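Long-range contacts in IPT/TIG domain-containing protein BACOVA_02650 (Bacteroides ovatus, PDB 5E7G), which binds polysaccharide at the cell surface and probably captures xyloglucan there before its transport into the periplasm for degradation: residues 4-9 with 92-97; 101-106 with 186-191; 125-130 with 179-184. All coordinates share one frame; numbering follows the deposited sequence.

Interaction 1: 4-9 with 92-97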
ATOM      1  N   PRO A   4      23.441  56.640 -20.357  1.00 72.66           N
ATOM      2  CA  PRO A   4      23.524  55.824 -19.140  1.00 66.23           C
ATOM      3  C   PRO A   4      24.131  54.455 -19.422  1.00 59.44           C
ATOM      4  O   PRO A   4      24.015  53.947 -20.536  1.00 65.28           O
ATOM      5  CB  PRO A   4      22.063  55.706 -18.693  1.00 57.63           C
ATOM      6  CG  PRO A   4      21.274  55.889 -19.927  1.00 57.39           C
ATOM      7  CD  PRO A   4      22.045  56.856 -20.774  1.00 65.22           C
ATOM      8  N   VAL A   5      24.778  53.875 -18.418  1.00 56.17           N
ATOM      9  CA  VAL A   5      25.486  52.613 -18.582  1.00 56.16           C
ATOM     10  C   VAL A   5      25.351  51.781 -17.314  1.00 62.39           C
ATOM     11  O   VAL A   5      25.199  52.331 -16.225  1.00 63.81           O
ATOM     12  CB  VAL A   5      26.981  52.852 -18.902  1.00 65.33           C
ATOM     13  CG1 VAL A   5      27.778  51.545 -18.895  1.00 59.49           C
ATOM     14  CG2 VAL A   5      27.127  53.551 -20.249  1.00 61.75           C
ATOM     15  N   ILE A   6      25.388  50.461 -17.472  1.00 61.23           N
ATOM     16  CA  ILE A   6      25.378  49.531 -16.344  1.00 67.75           C
ATOM     17  C   ILE A   6      26.595  48.626 -16.448  1.00 68.98           C
ATOM     18  O   ILE A   6      26.774  47.941 -17.453  1.00 59.57           O
ATOM     19  CB  ILE A   6      24.091  48.669 -16.306  1.00 62.21           C
ATOM     20  CG1 ILE A   6      22.860  49.556 -16.108  1.00 46.68           C
ATOM     21  CG2 ILE A   6      24.167  47.617 -15.190  1.00 58.05           C
ATOM     22  CD1 ILE A   6      21.564  48.840 -16.341  1.00 47.84           C
ATOM     23  N   HIS A   7      27.419  48.622 -15.404  1.00 67.57           N
ATOM     24  CA  HIS A   7      28.661  47.855 -15.408  1.00 65.41           C
ATOM     25  C   HIS A   7      28.471  46.469 -14.796  1.00 63.25           C
ATOM     26  O   HIS A   7      29.035  45.488 -15.277  1.00 68.05           O
ATOM     27  CB  HIS A   7      29.760  48.626 -14.665  1.00 73.14           C
ATOM     28  CG  HIS A   7      30.300  49.795 -15.434  1.00 75.20           C
ATOM     29  ND1 HIS A   7      30.382  51.065 -14.905  1.00 72.09           N
ATOM     30  CD2 HIS A   7      30.782  49.884 -16.697  1.00 75.22           C
ATOM     31  CE1 HIS A   7      30.889  51.886 -15.807  1.00 65.85           C
ATOM     32  NE2 HIS A   7      31.142  51.193 -16.903  1.00 73.35           N
ATOM     33  N   TYR A   8      27.670  46.385 -13.739  1.00 67.53           N
ATOM     34  CA  TYR A   8      27.431  45.111 -13.064  1.00 69.76           C
ATOM     35  C   TYR A   8      26.310  45.249 -12.033  1.00 73.73           C
ATOM     36  O   TYR A   8      25.802  46.349 -11.797  1.00 66.20           O
ATOM     37  CB  TYR A   8      28.717  44.608 -12.383  1.00 74.49           C
ATOM     38  CG  TYR A   8      29.138  45.403 -11.160  1.00 66.36           C
ATOM     39  CD1 TYR A   8      28.757  45.002  -9.886  1.00 74.00           C
ATOM     40  CD2 TYR A   8      29.921  46.549 -11.278  1.00 70.59           C
ATOM     41  CE1 TYR A   8      29.138  45.718  -8.759  1.00 75.06           C
ATOM     42  CE2 TYR A   8      30.309  47.276 -10.156  1.00 66.16           C
ATOM     43  CZ  TYR A   8      29.914  46.854  -8.900  1.00 75.02           C
ATOM     44  OH  TYR A   8      30.288  47.562  -7.774  1.00 82.32           O
ATOM     45  N   ILE A   9      25.934  44.130 -11.418  1.00 69.49           N
ATOM     46  CA  ILE A   9      24.900  44.125 -10.389  1.00 66.69           C
ATOM     47  C   ILE A   9      25.347  43.332  -9.164  1.00 68.60           C
ATOM     48  O   ILE A   9      25.767  42.181  -9.279  1.00 79.61           O
ATOM     49  CB  ILE A   9      23.582  43.545 -10.934  1.00 67.67           C
ATOM     50  CG1 ILE A   9      23.026  44.468 -12.022  1.00 67.26           C
ATOM     51  CG2 ILE A   9      22.551  43.381  -9.812  1.00 70.65           C
ATOM     52  CD1 ILE A   9      21.835  43.916 -12.753  1.00 66.49           C
ATOM     53  N   ALA A  92      19.471  52.135 -20.870  1.00 52.58           N
ATOM     54  CA  ALA A  92      20.526  51.166 -20.604  1.00 55.11           C
ATOM     55  C   ALA A  92      19.917  49.830 -20.196  1.00 54.08           C
ATOM     56  O   ALA A  92      18.857  49.791 -19.571  1.00 50.68           O
ATOM     57  CB  ALA A  92      21.457  51.683 -19.517  1.00 58.33           C
ATOM     58  N   ALA A  93      20.589  48.740 -20.556  1.00 49.68           N
ATOM     59  CA  ALA A  93      20.100  47.397 -20.258  1.00 49.47           C
ATOM     60  C   ALA A  93      21.244  46.478 -19.875  1.00 48.08           C
ATOM     61  O   ALA A  93      22.345  46.587 -20.409  1.00 60.94           O
ATOM     62  CB  ALA A  93      19.352  46.823 -21.452  1.00 49.60           C
ATOM     63  N   TYR A  94      20.969  45.561 -18.956  1.00 45.60           N
ATOM     64  CA  TYR A  94      21.968  44.611 -18.493  1.00 48.50           C
ATOM     65  C   TYR A  94      21.289  43.276 -18.210  1.00 52.27           C
ATOM     66  O   TYR A  94      20.249  43.231 -17.553  1.00 44.19           O
ATOM     67  CB  TYR A  94      22.666  45.156 -17.245  1.00 55.18           C
ATOM     68  CG  TYR A  94      23.816  44.316 -16.740  1.00 62.23           C
ATOM     69  CD1 TYR A  94      25.069  44.388 -17.334  1.00 63.26           C
ATOM     70  CD2 TYR A  94      23.654  43.467 -15.655  1.00 69.67           C
ATOM     71  CE1 TYR A  94      26.125  43.630 -16.865  1.00 64.73           C
ATOM     72  CE2 TYR A  94      24.706  42.705 -15.179  1.00 69.49           C
ATOM     73  CZ  TYR A  94      25.937  42.790 -15.785  1.00 67.47           C
ATOM     74  OH  TYR A  94      26.979  42.029 -15.307  1.00 79.29           O
ATOM     75  N   ASN A  95      21.861  42.191 -18.719  1.00 53.39           N
ATOM     76  CA  ASN A  95      21.245  40.878 -18.552  1.00 51.10           C
ATOM     77  C   ASN A  95      21.382  40.354 -17.139  1.00 53.22           C
ATOM     78  O   ASN A  95      22.442  40.453 -16.527  1.00 66.33           O
ATOM     79  CB  ASN A  95      21.848  39.875 -19.529  1.00 52.01           C
ATOM     80  CG  ASN A  95      21.489  40.180 -20.962  1.00 49.79           C
ATOM     81  OD1 ASN A  95      20.630  41.021 -21.233  1.00 53.38           O
ATOM     82  ND2 ASN A  95      22.138  39.497 -21.892  1.00 63.96           N
ATOM     83  N   MET A  96      20.287  39.803 -16.626  1.00 49.48           N
ATOM     84  CA  MET A  96      20.275  39.198 -15.300  1.00 63.46           C
ATOM     85  C   MET A  96      19.162  38.157 -15.246  1.00 57.43           C
ATOM     86  O   MET A  96      18.134  38.303 -15.912  1.00 62.14           O
ATOM     87  CB  MET A  96      20.089  40.253 -14.204  1.00 46.67           C
ATOM     88  CG  MET A  96      18.664  40.754 -14.049  1.00 53.12           C
ATOM     89  SD  MET A  96      18.434  41.928 -12.697  1.00 70.22           S
ATOM     90  CE  MET A  96      18.997  40.973 -11.299  1.00 49.53           C
ATOM     91  N   HIS A  97      19.367  37.115 -14.448  1.00 59.21           N
ATOM     92  CA  HIS A  97      18.463  35.972 -14.424  1.00 48.28           C
ATOM     93  C   HIS A  97      17.744  35.851 -13.090  1.00 51.88           C
ATOM     94  O   HIS A  97      18.351  35.495 -12.081  1.00 54.55           O
ATOM     95  CB  HIS A  97      19.241  34.690 -14.712  1.00 52.84           C
ATOM     96  CG  HIS A  97      18.368  33.500 -14.942  1.00 50.27           C
ATOM     97  ND1 HIS A  97      17.697  32.861 -13.925  1.00 52.76           N
ATOM     98  CD2 HIS A  97      18.051  32.836 -16.077  1.00 57.63           C
ATOM     99  CE1 HIS A  97      17.008  31.850 -14.421  1.00 51.47           C
ATOM    100  NE2 HIS A  97      17.206  31.813 -15.725  1.00 56.47           N
TER
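I6 and I9 pack against Y94 in an apolar contact between two sheets, where strand 5-9 and strand 92-95 run side by side at the edge of the N-terminal immunoglobulin-like sandwich. The segments run nearly parallel, 23° apart with axes 6.2 Å from each other at closest, and no hydrogen bond joins them; the contact is one of packing, mostly by side chains. Y94 does most of the work. Its CG stands anti to the backbone N (chi1 -175°), which carries the ring across to the first strand. I6 meets the root of that side chain, its CG2 3.5 Å from Y94 CB, the two crossing obliquely. Farther out, I9 slides past the ring in the opposite direction and sets its CD1 3.5 Å from Y94 CD2, with CG1 of I9 a little farther from the same ring carbon. The phenol end reaches the first strand's backbone, Y94 OH lying 3.8 Å from Y8 CA. With an alanine at Y94, the gap opened between the strands would probably leave I6 and I9 without their main partner across it. A92 CB fits closely against P4, 3.6 Å from its O; lighter is the far end, where I9 CD1 touches M96 SD at 3.9 Å, crossing at about a right angle. H7 and Y8 both face V33 in a classic beta bulge, a local irregularity in the strand between the two isoleucines. Each strand spends its backbone bonds inside its own sheet, 5-10 on 29-35 and 91-95 on 82-86. I6 and I9 also lean on V32 and I30 of the one neighbour and on I85 and I83 of the other, so the contact joins the outermost strands of the two sheets along one side of the sandwich.

Interaction 2: 101-106 with 186-191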
ATOM      1  N   PRO A 101      11.455  28.826  -9.132  1.00 51.35           N
ATOM      2  CA  PRO A 101      11.491  27.864  -8.024  1.00 50.49           C
ATOM      3  C   PRO A 101      12.083  26.513  -8.446  1.00 47.33           C
ATOM      4  O   PRO A 101      11.979  26.124  -9.614  1.00 43.78           O
ATOM      5  CB  PRO A 101      10.013  27.711  -7.631  1.00 53.32           C
ATOM      6  CG  PRO A 101       9.300  28.865  -8.274  1.00 48.07           C
ATOM      7  CD  PRO A 101      10.078  29.200  -9.500  1.00 53.88           C
ATOM      8  N   ALA A 102      12.687  25.808  -7.498  1.00 50.21           N
ATOM      9  CA  ALA A 102      13.350  24.540  -7.789  1.00 50.64           C
ATOM     10  C   ALA A 102      12.344  23.458  -8.197  1.00 53.92           C
ATOM     11  O   ALA A 102      11.246  23.390  -7.646  1.00 53.32           O
ATOM     12  CB  ALA A 102      14.141  24.080  -6.585  1.00 43.57           C
ATOM     13  N   PRO A 103      12.721  22.601  -9.158  1.00 49.60           N
ATOM     14  CA  PRO A 103      11.839  21.511  -9.584  1.00 50.48           C
ATOM     15  C   PRO A 103      11.731  20.413  -8.535  1.00 48.79           C
ATOM     16  O   PRO A 103      12.643  20.253  -7.726  1.00 50.48           O
ATOM     17  CB  PRO A 103      12.524  20.989 -10.842  1.00 52.76           C
ATOM     18  CG  PRO A 103      13.967  21.240 -10.593  1.00 45.76           C
ATOM     19  CD  PRO A 103      14.020  22.546  -9.852  1.00 48.86           C
ATOM     20  N   TYR A 104      10.624  19.677  -8.547  1.00 49.10           N
ATOM     21  CA  TYR A 104      10.482  18.491  -7.715  1.00 43.52           C
ATOM     22  C   TYR A 104       9.754  17.435  -8.520  1.00 51.20           C
ATOM     23  O   TYR A 104       9.024  17.758  -9.458  1.00 47.21           O
ATOM     24  CB  TYR A 104       9.731  18.795  -6.414  1.00 48.15           C
ATOM     25  CG  TYR A 104       8.273  19.163  -6.606  1.00 51.46           C
ATOM     26  CD1 TYR A 104       7.287  18.185  -6.636  1.00 46.05           C
ATOM     27  CD2 TYR A 104       7.885  20.490  -6.744  1.00 50.02           C
ATOM     28  CE1 TYR A 104       5.952  18.518  -6.809  1.00 46.05           C
ATOM     29  CE2 TYR A 104       6.557  20.833  -6.917  1.00 51.56           C
ATOM     30  CZ  TYR A 104       5.592  19.844  -6.952  1.00 55.91           C
ATOM     31  OH  TYR A 104       4.266  20.185  -7.128  1.00 55.36           O
ATOM     32  N   ILE A 105       9.979  16.173  -8.160  1.00 52.38           N
ATOM     33  CA  ILE A 105       9.297  15.047  -8.789  1.00 54.52           C
ATOM     34  C   ILE A 105       8.493  14.293  -7.744  1.00 46.72           C
ATOM     35  O   ILE A 105       9.020  13.875  -6.712  1.00 47.00           O
ATOM     36  CB  ILE A 105      10.279  14.077  -9.477  1.00 47.72           C
ATOM     37  CG1 ILE A 105      11.075  14.811 -10.562  1.00 41.77           C
ATOM     38  CG2 ILE A 105       9.525  12.891 -10.084  1.00 42.17           C
ATOM     39  CD1 ILE A 105      12.262  14.029 -11.078  1.00 50.58           C
ATOM     40  N   THR A 106       7.207  14.129  -8.028  1.00 45.98           N
ATOM     41  CA  THR A 106       6.313  13.384  -7.161  1.00 53.34           C
ATOM     42  C   THR A 106       6.443  11.891  -7.434  1.00 48.37           C
ATOM     43  O   THR A 106       6.773  11.111  -6.542  1.00 48.31           O
ATOM     44  CB  THR A 106       4.857  13.823  -7.366  1.00 39.84           C
ATOM     45  OG1 THR A 106       4.757  15.231  -7.136  1.00 41.16           O
ATOM     46  CG2 THR A 106       3.931  13.091  -6.420  1.00 46.54           C
ATOM     47  N   SER A 186      18.102  24.058 -10.428  1.00 62.20           N
ATOM     48  CA  SER A 186      18.636  22.873  -9.761  1.00 53.07           C
ATOM     49  C   SER A 186      18.110  21.615 -10.462  1.00 54.23           C
ATOM     50  O   SER A 186      17.511  21.698 -11.533  1.00 55.19           O
ATOM     51  CB  SER A 186      18.253  22.856  -8.277  1.00 49.30           C
ATOM     52  OG  SER A 186      16.846  22.826  -8.120  1.00 60.37           O
ATOM     53  N   SER A 187      18.327  20.456  -9.850  1.00 48.67           N
ATOM     54  CA  SER A 187      17.891  19.187 -10.421  1.00 49.63           C
ATOM     55  C   SER A 187      16.970  18.442  -9.467  1.00 49.83           C
ATOM     56  O   SER A 187      17.105  18.555  -8.251  1.00 53.99           O
ATOM     57  CB  SER A 187      19.100  18.326 -10.757  1.00 51.21           C
ATOM     58  OG  SER A 187      19.994  19.046 -11.581  1.00 68.10           O
ATOM     59  N   ALA A 188      16.033  17.686 -10.029  1.00 45.78           N
ATOM     60  CA  ALA A 188      15.123  16.870  -9.230  1.00 49.82           C
ATOM     61  C   ALA A 188      15.375  15.393  -9.510  1.00 54.08           C
ATOM     62  O   ALA A 188      15.696  15.018 -10.638  1.00 54.00           O
ATOM     63  CB  ALA A 188      13.682  17.231  -9.523  1.00 53.26           C
ATOM     64  N   VAL A 189      15.225  14.569  -8.478  1.00 54.16           N
ATOM     65  CA  VAL A 189      15.570  13.154  -8.548  1.00 47.44           C
ATOM     66  C   VAL A 189      14.446  12.290  -7.995  1.00 54.45           C
ATOM     67  O   VAL A 189      13.783  12.661  -7.027  1.00 55.26           O
ATOM     68  CB  VAL A 189      16.866  12.857  -7.758  1.00 53.49           C
ATOM     69  CG1 VAL A 189      17.288  11.400  -7.936  1.00 61.52           C
ATOM     70  CG2 VAL A 189      17.985  13.786  -8.205  1.00 58.88           C
ATOM     71  N   THR A 190      14.235  11.139  -8.625  1.00 52.82           N
ATOM     72  CA  THR A 190      13.293  10.146  -8.125  1.00 47.66           C
ATOM     73  C   THR A 190      13.799   8.759  -8.488  1.00 46.09           C
ATOM     74  O   THR A 190      14.603   8.617  -9.406  1.00 52.73           O
ATOM     75  CB  THR A 190      11.876  10.356  -8.694  1.00 50.40           C
ATOM     76  OG1 THR A 190      10.939   9.561  -7.957  1.00 55.23           O
ATOM     77  CG2 THR A 190      11.815   9.996 -10.192  1.00 46.84           C
ATOM     78  N   GLU A 191      13.339   7.743  -7.767  1.00 48.17           N
ATOM     79  CA  GLU A 191      13.737   6.373  -8.061  1.00 50.61           C
ATOM     80  C   GLU A 191      13.130   5.929  -9.377  1.00 46.81           C
ATOM     81  O   GLU A 191      11.993   6.279  -9.681  1.00 50.39           O
ATOM     82  CB  GLU A 191      13.304   5.419  -6.952  1.00 50.14           C
ATOM     83  CG  GLU A 191      14.133   5.536  -5.684  1.00 59.77           C
ATOM     84  CD  GLU A 191      13.885   4.401  -4.706  1.00 63.18           C
ATOM     85  OE1 GLU A 191      13.211   3.413  -5.076  1.00 60.44           O
ATOM     86  OE2 GLU A 191      14.373   4.502  -3.560  1.00 76.38           O
TER
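I105 packs on A188 and T190, and P103 on A188 and S186, across the seam between the outermost strands of two sheets, 104-109 and 187-193, in the second immunoglobulin-like domain. The short strand segments run 23° apart and approach to 5.8 Å. The tight part centres on I105. With its CG1 anti to the carbonyl carbon (chi1 -60°), that branch lies over A188 CB, and its tip CD1 sits 3.6 Å from A188 O. The other branch, I105 CG2, meets T190 CG2 at 3.7 Å. The two side chains cross at about a right angle, and the methyl rather than the hydroxyl of T190 comes nearest the isoleucine. P103, buried, fills the next place along: its CB lies 4.1 Å from A188 CB. Its CD comes within 3.3 Å of S186 OG, which also nears A102 CB. Beyond this row the contact thins quickly. Y104 and T106 point their CB atoms away from the second strand, and both are exposed; V189 and S187 turn off likewise, toward Y178 and E182 of strand 178-183. On the inner side, P103 and I105 also touch F127, C183 and V181. No hydrogen bond crosses between the segments, and the strands bond within their own sheets: Y104 and T106 to strand 119-125, A188 and T190 to strand 178-183. What holds the seam is van der Waals packing, aliphatic carbons against one another and against backbone and hydroxyl oxygens, which closes the sandwich edge without merging its two sheets into one.

Interaction 3: 125-130 with 179-184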
ATOM      1  N   GLY A 125       6.450  19.292 -10.273  1.00 44.03           N
ATOM      2  CA  GLY A 125       6.172  20.713 -10.360  1.00 46.05           C
ATOM      3  C   GLY A 125       7.409  21.565 -10.593  1.00 52.94           C
ATOM      4  O   GLY A 125       8.543  21.127 -10.374  1.00 46.34           O
ATOM      5  N   ASN A 126       7.172  22.798 -11.033  1.00 49.56           N
ATOM      6  CA  ASN A 126       8.240  23.747 -11.317  1.00 43.25           C
ATOM      7  C   ASN A 126       9.239  23.189 -12.331  1.00 48.16           C
ATOM      8  O   ASN A 126      10.446  23.378 -12.188  1.00 48.40           O
ATOM      9  CB  ASN A 126       8.965  24.146 -10.027  1.00 44.45           C
ATOM     10  CG  ASN A 126       8.015  24.630  -8.941  1.00 46.80           C
ATOM     11  OD1 ASN A 126       6.897  25.074  -9.211  1.00 45.30           O
ATOM     12  ND2 ASN A 126       8.465  24.546  -7.698  1.00 44.12           N
ATOM     13  N   PHE A 127       8.742  22.510 -13.359  1.00 43.77           N
ATOM     14  CA  PHE A 127       9.610  22.009 -14.420  1.00 48.71           C
ATOM     15  C   PHE A 127       9.955  23.128 -15.398  1.00 47.71           C
ATOM     16  O   PHE A 127       9.820  22.973 -16.610  1.00 54.26           O
ATOM     17  CB  PHE A 127       8.952  20.836 -15.157  1.00 51.41           C
ATOM     18  CG  PHE A 127       8.803  19.596 -14.323  1.00 47.30           C
ATOM     19  CD1 PHE A 127       9.767  19.243 -13.395  1.00 47.69           C
ATOM     20  CD2 PHE A 127       7.696  18.784 -14.471  1.00 43.34           C
ATOM     21  CE1 PHE A 127       9.629  18.105 -12.635  1.00 48.71           C
ATOM     22  CE2 PHE A 127       7.555  17.644 -13.708  1.00 46.49           C
ATOM     23  CZ  PHE A 127       8.521  17.306 -12.793  1.00 45.37           C
ATOM     24  N   TYR A 128      10.403  24.253 -14.855  1.00 57.09           N
ATOM     25  CA  TYR A 128      10.825  25.389 -15.657  1.00 50.85           C
ATOM     26  C   TYR A 128      12.243  25.173 -16.152  1.00 50.72           C
ATOM     27  O   TYR A 128      13.082  24.641 -15.422  1.00 59.37           O
ATOM     28  CB  TYR A 128      10.765  26.689 -14.839  1.00 55.52           C
ATOM     29  CG  TYR A 128       9.429  26.967 -14.179  1.00 52.58           C
ATOM     30  CD1 TYR A 128       8.304  27.252 -14.939  1.00 52.77           C
ATOM     31  CD2 TYR A 128       9.302  26.972 -12.794  1.00 55.49           C
ATOM     32  CE1 TYR A 128       7.086  27.516 -14.346  1.00 55.02           C
ATOM     33  CE2 TYR A 128       8.081  27.240 -12.188  1.00 50.94           C
ATOM     34  CZ  TYR A 128       6.980  27.511 -12.973  1.00 54.13           C
ATOM     35  OH  TYR A 128       5.766  27.776 -12.389  1.00 62.09           O
ATOM     36  N   GLU A 129      12.514  25.584 -17.384  1.00 48.68           N
ATOM     37  CA  GLU A 129      13.890  25.677 -17.863  1.00 49.34           C
ATOM     38  C   GLU A 129      14.605  24.324 -17.832  1.00 47.65           C
ATOM     39  O   GLU A 129      15.792  24.242 -17.513  1.00 53.09           O
ATOM     40  CB  GLU A 129      14.657  26.706 -17.018  1.00 49.71           C
ATOM     41  CG  GLU A 129      13.965  28.075 -16.955  1.00 52.58           C
ATOM     42  CD  GLU A 129      14.526  28.991 -15.880  1.00 53.61           C
ATOM     43  OE1 GLU A 129      14.686  30.200 -16.153  1.00 59.75           O
ATOM     44  OE2 GLU A 129      14.787  28.511 -14.759  1.00 59.41           O
ATOM     45  N   VAL A 130      13.870  23.264 -18.157  1.00 57.97           N
ATOM     46  CA  VAL A 130      14.446  21.927 -18.261  1.00 56.39           C
ATOM     47  C   VAL A 130      15.587  21.922 -19.276  1.00 54.38           C
ATOM     48  O   VAL A 130      15.387  22.218 -20.452  1.00 59.83           O
ATOM     49  CB  VAL A 130      13.377  20.885 -18.674  1.00 58.42           C
ATOM     50  CG1 VAL A 130      14.000  19.504 -18.890  1.00 58.49           C
ATOM     51  CG2 VAL A 130      12.281  20.815 -17.623  1.00 53.85           C
ATOM     52  N   LEU A 179      15.796   8.582 -12.004  1.00 62.40           N
ATOM     53  CA  LEU A 179      15.487   9.490 -13.096  1.00 56.82           C
ATOM     54  C   LEU A 179      15.750  10.902 -12.589  1.00 56.29           C
ATOM     55  O   LEU A 179      15.372  11.242 -11.467  1.00 53.16           O
ATOM     56  CB  LEU A 179      14.044   9.323 -13.564  1.00 53.22           C
ATOM     57  CG  LEU A 179      13.591  10.238 -14.704  1.00 50.54           C
ATOM     58  CD1 LEU A 179      12.539   9.536 -15.550  1.00 46.38           C
ATOM     59  CD2 LEU A 179      13.040  11.558 -14.173  1.00 49.07           C
ATOM     60  N   VAL A 180      16.415  11.708 -13.409  1.00 59.70           N
ATOM     61  CA  VAL A 180      16.791  13.063 -13.030  1.00 54.30           C
ATOM     62  C   VAL A 180      16.251  14.075 -14.033  1.00 60.75           C
ATOM     63  O   VAL A 180      16.401  13.901 -15.242  1.00 50.87           O
ATOM     64  CB  VAL A 180      18.317  13.223 -12.931  1.00 55.58           C
ATOM     65  CG1 VAL A 180      18.688  14.665 -12.585  1.00 64.51           C
ATOM     66  CG2 VAL A 180      18.878  12.273 -11.891  1.00 55.86           C
ATOM     67  N   VAL A 181      15.622  15.126 -13.512  1.00 55.65           N
ATOM     68  CA  VAL A 181      15.209  16.267 -14.314  1.00 51.61           C
ATOM     69  C   VAL A 181      16.141  17.414 -13.975  1.00 49.86           C
ATOM     70  O   VAL A 181      16.161  17.901 -12.846  1.00 58.78           O
ATOM     71  CB  VAL A 181      13.743  16.662 -14.058  1.00 57.92           C
ATOM     72  CG1 VAL A 181      13.385  17.960 -14.790  1.00 52.27           C
ATOM     73  CG2 VAL A 181      12.817  15.539 -14.497  1.00 42.24           C
ATOM     74  N   GLU A 182      16.925  17.826 -14.966  1.00 59.23           N
ATOM     75  CA  GLU A 182      17.944  18.848 -14.788  1.00 63.82           C
ATOM     76  C   GLU A 182      17.426  20.209 -15.247  1.00 64.68           C
ATOM     77  O   GLU A 182      17.175  20.414 -16.437  1.00 52.42           O
ATOM     78  CB  GLU A 182      19.202  18.458 -15.563  1.00 64.57           C
ATOM     79  CG  GLU A 182      20.485  19.057 -15.046  1.00 64.93           C
ATOM     80  CD  GLU A 182      21.703  18.327 -15.577  1.00 71.83           C
ATOM     81  OE1 GLU A 182      22.502  17.824 -14.757  1.00 80.67           O
ATOM     82  OE2 GLU A 182      21.854  18.243 -16.814  1.00 70.45           O
ATOM     83  N   CYS A 183      17.255  21.126 -14.298  1.00 59.29           N
ATOM     84  CA  CYS A 183      16.779  22.477 -14.598  1.00 58.57           C
ATOM     85  C   CYS A 183      17.864  23.506 -14.307  1.00 55.71           C
ATOM     86  O   CYS A 183      18.881  23.190 -13.690  1.00 62.86           O
ATOM     87  CB  CYS A 183      15.518  22.797 -13.793  1.00 49.95           C
ATOM     88  SG  CYS A 183      14.085  21.792 -14.228  1.00 57.77           S
ATOM     89  N   TYR A 184      17.639  24.734 -14.766  1.00 55.22           N
ATOM     90  CA  TYR A 184      18.568  25.838 -14.542  1.00 56.24           C
ATOM     91  C   TYR A 184      18.796  26.067 -13.051  1.00 56.60           C
ATOM     92  O   TYR A 184      19.936  26.187 -12.602  1.00 59.94           O
ATOM     93  CB  TYR A 184      18.030  27.114 -15.198  1.00 58.31           C
ATOM     94  CG  TYR A 184      18.955  28.313 -15.134  1.00 54.74           C
ATOM     95  CD1 TYR A 184      19.078  29.060 -13.968  1.00 55.76           C
ATOM     96  CD2 TYR A 184      19.679  28.713 -16.249  1.00 57.76           C
ATOM     97  CE1 TYR A 184      19.914  30.161 -13.906  1.00 58.98           C
ATOM     98  CE2 TYR A 184      20.514  29.815 -16.200  1.00 62.24           C
ATOM     99  CZ  TYR A 184      20.628  30.534 -15.024  1.00 61.79           C
ATOM    100  OH  TYR A 184      21.459  31.632 -14.965  1.00 53.07           O
TER
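The F127 ring meets V181 obliquely, its CD1 4.1 Å from V181 CG1, while the backbone N of G125 lies above one of its faces, offset toward the rim. The second ring, Y184, has a carboxylate beside its base: E129 OE2 comes 3.6 Å from Y184 CB, with the carboxylate and ring planes 43° apart. H97 stacks on that tyrosine, H97 NE2 makes a weak hydrogen bond with E129 OE1, and Y184 OH bonds to D23, so this end of the contact borders the preceding domain. In backbone terms, residues 125-130 form the turn that carries the chain from strand 119-125 in one sheet of the sandwich to strand 130-136 in the other, with F127 at the centre of an inverse gamma turn. The outgoing end of the turn comes up against strand 178-183. There E129 O receives a weak hydrogen bond from Y184 N, 3.3 Å long and bent to 138°, and a CA-H...O contact from C183 CA at 3.5 Å. C183 keeps SG anti to its carbonyl carbon (chi1 -66°), which brings the sulfur 3.2 Å from Y128 O and close to V130 CG2. The same valine methyl lies 4.2 Å from V181 CG1, and I165 of strand 164-168 in the facing sheet packs on F127, V130 and V181 together.

From the N terminus, interaction 1 comes first: 4-9 returns to 92-97 and closes the first sandwich. The chain then passes directly into 101-106, where interaction 2 opens; it closes only at 186-191, after nearly the whole second sandwich. Interaction 3 is nested inside that loop, 125-130 with 179-184, its centre about 7 Å from that of interaction 2. Strands 178-183 and 187-193 are sheet neighbours, paired through A188 N to V181 O at 2.8 Å, so both contacts draw on one sheet and tie it to that of strand 104-109 or to the loop after strand 119-125. The end of segment 92-97, past the packing of interaction 1, touches interaction 3, linking the two sandwiches.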